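Local coordinates for E3 ubiquitin-protein ligase HERC2 (Homo sapiens, PDB 4L1M) that probably acts as an E3 ubiquitin ligase, attaching ubiquitin to target proteins, with this RCC1-like beta-propeller as one of its domains, at residues 166-171 with 205-210. Numbering follows the deposited sequence.
Sequences AAITAE and LKVIDV
Ile168 projects from the second strand of one propeller blade into a hollow on the first strand of the next blade, 207-212, between Val207 and Val210, in the seven-bladed RCC1-like beta-propeller. The two strands belong to separate four-stranded sheets: their short axes approach to 7.4 Å at 158°, and no hydrogen bond joins the two segments, which together show side-chain packing between adjacent blades rather than sheet pairing. CD1 of Ile168 enters the hollow. It lies 3.8 Å from Val207 CG1 on one flank and 3.8 Å from Val210 CG1 on the other, while the backbone forms the floor, with Asp209 C 3.7 Å from Ile168 CD1. The floor includes a classic beta bulge, in which Ile208 and Asp209 both face one residue of strand 218-223. Ile168 meets Val207 at about a right angle, but the side chains of Ile168 and Val210 run past one another antiparallel. Its CG1 branch lies anti to the carbonyl carbon (chi1 -58°) and carries CD1 into the hollow. Beyond Ile168, Ala166 adds a shallower bump, its CB 4.2 Å from Val210 CG1. At the other, more exposed end, the extended Lys206 chain runs alongside the turn after strand 164-169, and its CG touches Glu171 O at 3.6 Å. Back at the buried centre, the second branch of Ile168 turns to the Val207 carbonyl, with CG2 3.3 Å from Val207 O.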
# COMPACT_ATOMS: atom_id res chain seq x y z
N ALA A 166 10.27 3.69 1.52
CA ALA A 166 10.29 5.12 1.22
C ALA A 166 9.65 5.94 2.34
O ALA A 166 8.95 5.40 3.22
CB ALA A 166 9.59 5.39 -0.09
N ALA A 167 9.92 7.25 2.31
CA ALA A 167 9.25 8.15 3.19
C ALA A 167 9.21 9.55 2.62
O ALA A 167 10.07 9.94 1.85
CB ALA A 167 9.94 8.14 4.54
N ILE A 168 8.21 10.31 3.01
CA ILE A 168 8.01 11.67 2.53
C ILE A 168 8.06 12.63 3.73
O ILE A 168 7.45 12.36 4.76
CB ILE A 168 6.66 11.79 1.78
CG1 ILE A 168 6.60 10.80 0.62
CG2 ILE A 168 6.46 13.19 1.22
CD1 ILE A 168 5.23 10.65 0.00
N THR A 169 8.75 13.76 3.58
CA THR A 169 8.77 14.78 4.62
C THR A 169 7.65 15.79 4.42
O THR A 169 6.99 15.81 3.38
CB THR A 169 10.11 15.51 4.65
OG1 THR A 169 10.29 16.28 3.44
CG2 THR A 169 11.23 14.51 4.82
N ALA A 170 7.45 16.65 5.41
CA ALA A 170 6.41 17.68 5.33
C ALA A 170 6.71 18.72 4.22
O ALA A 170 5.79 19.18 3.56
CB ALA A 170 6.22 18.36 6.68
N GLU A 171 7.99 19.04 3.99
CA GLU A 171 8.43 19.90 2.84
C GLU A 171 8.17 19.28 1.45
O GLU A 171 8.21 19.99 0.47
CB GLU A 171 9.94 20.14 2.87
CG GLU A 171 10.43 21.17 3.84
CD GLU A 171 11.95 21.31 3.83
OE1 GLU A 171 12.46 22.32 4.39
OE2 GLU A 171 12.65 20.41 3.30
N LEU A 205 9.92 19.83 -6.38
CA LEU A 205 8.50 19.54 -6.39
C LEU A 205 8.13 19.00 -5.03
O LEU A 205 8.94 18.38 -4.36
CB LEU A 205 8.18 18.49 -7.43
CG LEU A 205 8.43 18.89 -8.88
CD1 LEU A 205 8.23 17.69 -9.78
CD2 LEU A 205 7.51 20.01 -9.29
N LYS A 206 6.88 19.23 -4.63
CA LYS A 206 6.40 18.71 -3.38
C LYS A 206 5.73 17.35 -3.61
O LYS A 206 4.63 17.27 -4.15
CB LYS A 206 5.44 19.70 -2.74
CG LYS A 206 5.13 19.33 -1.30
CD LYS A 206 3.96 20.09 -0.70
CE LYS A 206 3.41 19.32 0.50
NZ LYS A 206 2.72 20.23 1.42
N VAL A 207 6.40 16.28 -3.19
CA VAL A 207 5.83 14.94 -3.30
C VAL A 207 4.79 14.76 -2.21
O VAL A 207 5.05 15.11 -1.06
CB VAL A 207 6.93 13.85 -3.14
CG1 VAL A 207 6.33 12.46 -3.19
CG2 VAL A 207 7.99 14.00 -4.22
N ILE A 208 3.64 14.19 -2.57
CA ILE A 208 2.55 13.96 -1.59
C ILE A 208 2.11 12.51 -1.43
O ILE A 208 1.43 12.18 -0.46
CB ILE A 208 1.30 14.81 -1.89
CG1 ILE A 208 0.64 14.36 -3.21
CG2 ILE A 208 1.68 16.29 -1.89
CD1 ILE A 208 -0.66 15.08 -3.50
N ASP A 209 2.44 11.66 -2.38
CA ASP A 209 2.20 10.24 -2.22
C ASP A 209 3.28 9.45 -2.94
O ASP A 209 3.92 9.95 -3.87
CB ASP A 209 0.82 9.85 -2.74
CG ASP A 209 0.37 8.50 -2.23
OD1 ASP A 209 0.71 8.12 -1.07
OD2 ASP A 209 -0.33 7.80 -3.00
N VAL A 210 3.49 8.22 -2.49
CA VAL A 210 4.44 7.31 -3.09
C VAL A 210 3.95 5.89 -2.86
O VAL A 210 3.39 5.60 -1.82
CB VAL A 210 5.86 7.50 -2.50
CG1 VAL A 210 5.92 7.11 -1.05
CG2 VAL A 210 6.90 6.71 -3.29